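CofB (Escherichia coli, PDB 5AX6) is the minor pilin subunit of CFA/III, a type IVb pilus of enterotoxigenic strains, and forms a homotrimer that probably takes part in pilus assembly. Local coordinates at the interface of chains A and B. Numbering follows the deposited sequence. Chains: chain A/B, CofB.

Contact 1: the interface of chains A and B. Residues chain A 349, 404-406, 481; chain B 402-405.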
# COMPACT_ATOMS: atom_id res chain seq x y z
N THR A 349 -31.69 -1.99 9.50
CA THR A 349 -33.06 -2.47 9.64
C THR A 349 -33.41 -2.42 11.11
O THR A 349 -32.60 -2.80 11.96
CB THR A 349 -33.21 -3.90 9.09
OG1 THR A 349 -32.76 -3.91 7.73
CG2 THR A 349 -34.66 -4.38 9.16
N SER A 404 -41.91 -1.39 6.01
CA SER A 404 -42.66 -2.50 5.41
C SER A 404 -43.43 -3.22 6.51
O SER A 404 -42.95 -3.30 7.64
CB SER A 404 -41.73 -3.48 4.70
OG SER A 404 -40.93 -2.83 3.73
N ILE A 405 -44.62 -3.72 6.21
CA ILE A 405 -45.43 -4.36 7.23
C ILE A 405 -44.84 -5.69 7.71
O ILE A 405 -44.48 -6.54 6.89
CB ILE A 405 -46.86 -4.61 6.75
CG1 ILE A 405 -47.51 -3.31 6.29
CG2 ILE A 405 -47.66 -5.28 7.88
CD1 ILE A 405 -48.93 -3.47 5.77
N ALA A 406 -44.73 -5.86 9.02
CA ALA A 406 -44.15 -7.07 9.59
C ALA A 406 -45.20 -7.96 10.27
O ALA A 406 -45.09 -9.18 10.24
CB ALA A 406 -43.05 -6.72 10.58
N ASN A 481 -40.97 -3.37 9.72
CA ASN A 481 -39.53 -3.34 9.55
C ASN A 481 -39.14 -2.05 8.86
O ASN A 481 -39.59 -1.79 7.74
CB ASN A 481 -39.05 -4.56 8.75
CG ASN A 481 -39.29 -5.86 9.50
OD1 ASN A 481 -39.98 -6.76 9.02
ND2 ASN A 481 -38.74 -5.95 10.69
N SER B 402 -35.37 -10.37 10.31
CA SER B 402 -36.71 -9.79 10.27
C SER B 402 -37.47 -10.38 9.09
O SER B 402 -36.87 -10.96 8.19
CB SER B 402 -36.66 -8.27 10.14
OG SER B 402 -36.62 -7.67 11.43
N ALA B 403 -38.79 -10.26 9.12
CA ALA B 403 -39.64 -10.75 8.04
C ALA B 403 -40.70 -9.68 7.71
O ALA B 403 -41.35 -9.17 8.62
CB ALA B 403 -40.31 -12.07 8.43
N SER B 404 -40.82 -9.32 6.44
CA SER B 404 -41.83 -8.36 5.98
C SER B 404 -42.79 -9.07 5.04
O SER B 404 -42.38 -9.96 4.30
CB SER B 404 -41.18 -7.17 5.27
OG SER B 404 -40.22 -6.54 6.10
N ILE B 405 -44.07 -8.70 5.07
CA ILE B 405 -45.04 -9.38 4.24
C ILE B 405 -44.85 -9.10 2.75
O ILE B 405 -44.73 -7.94 2.34
CB ILE B 405 -46.48 -9.00 4.62
CG1 ILE B 405 -46.73 -9.29 6.10
CG2 ILE B 405 -47.46 -9.76 3.72
CD1 ILE B 405 -48.13 -8.93 6.57
O HOH W 1 -40.02 -9.04 11.39
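The side chain of A:Asn481 reaches across to strand 398-409 of chain B, and its amide lies between the hydroxyls of B:Ser402 and B:Ser404. Its CG stands anti to its own carbonyl carbon (chi1 -65°), which directs the amide away from strand 478-487 and across to the partner. As modelled, the amide nitrogen ND2 on one flank is 2.8 Å from OG of B:Ser402, a hydrogen bond. On the other, again as modelled, OG of B:Ser404 donates to the amide oxygen OD1 at 2.9 Å, coming in bent at the carbonyl and 19° out of its plane. OD1 also lies 2.8 Å from the backbone O of B:Ala403, where two acceptors would clash. The assignment of the amide is therefore doubtful: turned over, it would offer an N-H to that carbonyl and an oxygen to B:Ser402, with B:Ser404 OG receiving; the pairs would stay and the roles swap. Water 1 joins the group to the backbone of B:Ala403, whose N meets it at 2.9 Å.

Further along, A:Ile405 and B:Ile405 come together, so the same strand of two copies meets itself here. Their side chains cross obliquely, CG2 of A:Ile405 meeting CD1 of B:Ile405 at 3.9 Å. Beside them CB of A:Ser404 packs on CB of B:Ser404. The backbone N of B:Ile405 donates to O of A:Ile405 at 2.9 Å.

Contact 2: the interface of chains A and B. Residues chain A 261-262, 265-268; chain B 248-250, 256-257.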
# COMPACT_ATOMS: atom_id res chain seq x y z
N ALA A 261 5.54 3.01 -10.43
CA ALA A 261 4.53 4.01 -10.79
C ALA A 261 3.97 3.73 -12.18
O ALA A 261 4.70 3.29 -13.06
CB ALA A 261 5.13 5.39 -10.74
N ASP A 262 2.69 4.02 -12.41
CA ASP A 262 2.20 4.08 -13.79
C ASP A 262 2.48 5.48 -14.35
O ASP A 262 3.04 6.32 -13.64
CB ASP A 262 0.71 3.72 -13.88
CG ASP A 262 -0.21 4.84 -13.43
OD1 ASP A 262 0.24 5.85 -12.85
OD2 ASP A 262 -1.43 4.70 -13.66
N GLY A 265 1.42 9.60 -12.66
CA GLY A 265 1.96 10.34 -11.52
C GLY A 265 1.16 10.22 -10.23
O GLY A 265 1.58 10.72 -9.18
N ASN A 266 -0.01 9.58 -10.31
CA ASN A 266 -0.85 9.38 -9.14
C ASN A 266 -0.73 7.99 -8.54
O ASN A 266 -0.91 7.82 -7.33
CB ASN A 266 -2.32 9.63 -9.48
CG ASN A 266 -2.71 11.09 -9.40
OD1 ASN A 266 -2.38 11.78 -8.43
ND2 ASN A 266 -3.40 11.58 -10.43
N ASN A 267 -0.45 7.00 -9.37
CA ASN A 267 -0.58 5.60 -8.97
C ASN A 267 0.73 4.86 -8.72
O ASN A 267 1.65 4.93 -9.53
CB ASN A 267 -1.36 4.82 -10.04
CG ASN A 267 -2.78 5.31 -10.19
OD1 ASN A 267 -3.42 5.66 -9.20
ND2 ASN A 267 -3.27 5.34 -11.43
N LEU A 268 0.79 4.14 -7.60
CA LEU A 268 1.80 3.10 -7.40
C LEU A 268 1.12 1.76 -7.62
O LEU A 268 0.04 1.52 -7.08
CB LEU A 268 2.38 3.13 -5.98
CG LEU A 268 3.42 4.13 -5.53
CD1 LEU A 268 3.84 3.79 -4.09
CD2 LEU A 268 4.62 4.12 -6.46
N TRP B 248 8.75 7.50 -6.71
CA TRP B 248 8.95 6.65 -7.88
C TRP B 248 9.14 7.50 -9.14
O TRP B 248 8.70 8.64 -9.19
CB TRP B 248 7.78 5.66 -8.04
CG TRP B 248 7.98 4.37 -7.27
CD1 TRP B 248 8.40 3.17 -7.78
CD2 TRP B 248 7.83 4.17 -5.85
NE1 TRP B 248 8.51 2.24 -6.77
CE2 TRP B 248 8.15 2.83 -5.58
CE3 TRP B 248 7.43 5.00 -4.79
CZ2 TRP B 248 8.10 2.28 -4.29
CZ3 TRP B 248 7.38 4.46 -3.50
CH2 TRP B 248 7.70 3.11 -3.26
N ASN B 249 9.82 6.95 -10.14
CA ASN B 249 10.07 7.66 -11.39
C ASN B 249 9.02 7.39 -12.45
O ASN B 249 8.41 6.33 -12.47
CB ASN B 249 11.43 7.27 -11.99
CG ASN B 249 12.61 7.70 -11.15
OD1 ASN B 249 12.61 8.75 -10.51
ND2 ASN B 249 13.67 6.88 -11.19
N ILE B 250 8.86 8.35 -13.35
CA ILE B 250 8.13 8.19 -14.61
C ILE B 250 8.98 8.81 -15.73
O ILE B 250 9.38 9.97 -15.60
CB ILE B 250 6.77 8.90 -14.59
CG1 ILE B 250 5.93 8.43 -13.41
CG2 ILE B 250 6.03 8.67 -15.92
CD1 ILE B 250 4.66 9.25 -13.22
N GLY B 256 6.73 10.45 -9.99
CA GLY B 256 5.70 9.55 -9.51
C GLY B 256 5.39 9.79 -8.05
O GLY B 256 5.96 10.69 -7.43
N PRO B 257 4.49 8.98 -7.48
CA PRO B 257 3.99 9.12 -6.11
C PRO B 257 5.09 8.93 -5.08
O PRO B 257 6.13 8.34 -5.39
CB PRO B 257 2.95 8.01 -5.98
CG PRO B 257 2.61 7.63 -7.39
CD PRO B 257 3.86 7.84 -8.18
O HOH W 2 8.16 3.91 -11.32
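A:Leu268 lays its CD2 methyl on the indole face of B:Trp248, 3.3 Å from the ring atom CD2, in a CH-pi contact with both rings. The methyl sits toward the rim, over the fusion atom CD2 and its neighbours CG and CE3, while CD1 of the same leucine covers the six-membered ring near CZ3. The leucine side chain crosses that of the tryptophan at about a right angle; with CG anti to the carbonyl carbon (chi1 -78°), its two methyls face the ring.

The ring of B:Pro257 runs antiparallel past A:Leu268, with CB 3.9 Å from the leucine CG. Its CG rests near O of A:Asn266 and its CD touches CB of A:Ala261, a methyl that also meets CB of B:Trp248. Beyond, the CD1 tip of B:Ile250 pushes into the turn of chain A, 3.4 Å from CA of A:Gly265 and close to O of A:Asp262.

Polar links are confined to the rim. Water 2, at the indole edge, takes up N of A:Ala261 at 2.9 Å and O of B:Asn249 at 2.7 Å. Within chain A, ND2 of A:Asn267 gives a straight bond to OD2 of A:Asp262 (3.0 Å), from above the carboxylate plane, and probably steadies the turn. Chain A contributes strands 258-261 and 267-271 with their connection, chain B loop residues between the disulfide-bonded Cys247 and Cys258, all in the beta-repeat region.

Contact 3: the interface of chains A and B. Residues chain A 323-326, 328, 346; chain B 327-330.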
# COMPACT_ATOMS: atom_id res chain seq x y z
N THR A 323 -12.73 -8.60 7.65
CA THR A 323 -13.63 -7.48 7.89
C THR A 323 -12.99 -6.13 7.71
O THR A 323 -11.87 -5.89 8.16
CB THR A 323 -14.18 -7.53 9.33
OG1 THR A 323 -14.91 -8.75 9.48
CG2 THR A 323 -15.10 -6.34 9.61
N MET A 324 -13.73 -5.24 7.04
CA MET A 324 -13.36 -3.84 6.97
C MET A 324 -14.47 -2.99 7.60
O MET A 324 -15.65 -3.13 7.26
CB MET A 324 -13.11 -3.38 5.53
CG MET A 324 -12.58 -1.94 5.48
SD MET A 324 -12.35 -1.25 3.84
CE MET A 324 -14.00 -1.44 3.15
N LEU A 325 -14.08 -2.14 8.54
CA LEU A 325 -15.01 -1.17 9.11
C LEU A 325 -14.89 0.13 8.30
O LEU A 325 -13.82 0.73 8.22
CB LEU A 325 -14.72 -0.95 10.60
CG LEU A 325 -15.43 0.18 11.37
CD1 LEU A 325 -16.92 0.11 11.20
CD2 LEU A 325 -15.08 0.09 12.85
N ALA A 326 -15.98 0.55 7.69
CA ALA A 326 -15.95 1.69 6.79
C ALA A 326 -17.37 2.10 6.41
O ALA A 326 -18.30 1.29 6.53
CB ALA A 326 -15.15 1.36 5.53
N ILE A 328 -19.61 2.71 3.22
CA ILE A 328 -19.55 2.29 1.82
C ILE A 328 -20.54 3.08 1.01
O ILE A 328 -21.66 3.30 1.45
CB ILE A 328 -19.84 0.79 1.64
CG1 ILE A 328 -18.81 -0.05 2.42
CG2 ILE A 328 -19.85 0.43 0.14
CD1 ILE A 328 -17.34 0.17 1.99
N ILE A 346 -25.07 1.38 2.77
CA ILE A 346 -25.57 0.14 3.34
C ILE A 346 -26.70 0.44 4.32
O ILE A 346 -26.54 1.26 5.23
CB ILE A 346 -24.43 -0.61 4.05
CG1 ILE A 346 -23.36 -1.00 3.02
CG2 ILE A 346 -24.96 -1.82 4.84
CD1 ILE A 346 -22.00 -1.37 3.65
N ASN B 327 -16.08 -8.77 4.29
CA ASN B 327 -17.12 -8.46 5.28
C ASN B 327 -17.05 -6.99 5.62
O ASN B 327 -15.96 -6.47 5.87
CB ASN B 327 -16.95 -9.29 6.54
CG ASN B 327 -17.07 -10.76 6.27
OD1 ASN B 327 -17.92 -11.18 5.48
ND2 ASN B 327 -16.24 -11.56 6.92
N ILE B 328 -18.19 -6.31 5.62
CA ILE B 328 -18.21 -4.89 5.94
C ILE B 328 -18.92 -4.67 7.24
O ILE B 328 -19.96 -5.28 7.50
CB ILE B 328 -18.89 -4.05 4.84
CG1 ILE B 328 -18.16 -4.21 3.50
CG2 ILE B 328 -18.97 -2.57 5.27
CD1 ILE B 328 -16.68 -3.78 3.52
N LEU B 329 -18.34 -3.82 8.08
CA LEU B 329 -19.04 -3.28 9.23
C LEU B 329 -19.27 -1.80 9.01
O LEU B 329 -18.36 -1.08 8.60
CB LEU B 329 -18.22 -3.48 10.51
CG LEU B 329 -18.27 -4.88 11.10
CD1 LEU B 329 -17.42 -4.93 12.38
CD2 LEU B 329 -19.73 -5.25 11.38
N VAL B 330 -20.48 -1.33 9.31
CA VAL B 330 -20.78 0.10 9.26
C VAL B 330 -21.13 0.60 10.64
O VAL B 330 -21.95 -0.01 11.33
CB VAL B 330 -21.93 0.42 8.30
CG1 VAL B 330 -22.09 1.94 8.15
CG2 VAL B 330 -21.68 -0.22 6.94
O HOH W 3 -14.37 -11.46 9.58
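Strand 323-325 of chain A pairs in parallel with strand 327-333 of chain B, so a beta-sheet continues from one subunit into the next; A:Ile328, from strand 327-333 of chain A, and the loop residue A:Ile346 pack against the same B strand. A:Thr323, A:Met324 and A:Leu325 lie opposite B:Asn327, B:Ile328 and B:Leu329. The ladder starts with N of A:Met324 to O of B:Asn327 (2.8 Å), returns from N of B:Leu329 to O of A:Met324 (2.9 Å), and ends with N of A:Ala326 to O of B:Leu329 (3.0 Å).

Side chains alternate about this pairing. A:Met324 and B:Ile328 lie alongside each other and point the same way; the thioether chain is bent at chi3 (57°), which carries its methyl CE to 3.6 Å from CD1 of the isoleucine. The other branch of B:Ile328, CG2, meets A:Ile328, which comes tip to tip through CG1, and A:Ile346, which brings its CD1 across at an angle. That same CD1 presses on CG2 of B:Val330 at 3.5 Å, so the A:Ile346 methyl is shared between two side chains of the B strand. B:Leu329 points the other way and is flanked by A:Thr323, whose CG2 reaches its CG at 3.8 Å, and by CD1 of A:Leu325.

At the start of the ladder the polar branch of A:Thr323 turns from the leucine toward B:Asn327. Water 3 bridges them, 2.8 Å from OG1 of the threonine and 3.3 Å from ND2 of the asparagine.

The three contacts are strung out nearly in line along the length of the subunits: the C-alpha centres of contact 1 and contact 3 are about 23 Å apart, those of contact 3 and contact 2 about 29 Å, and those of contact 1 and contact 2 about 50 Å. They share no residue, but contact 1 uses strand 398-409 from both chains and contact 3 uses strand 327-333 from both. Spread over that length, the contacts hold the subunits along an extended stretch; in the homotrimer each copy probably gives one set of groups to one neighbour and the complementary set to the other.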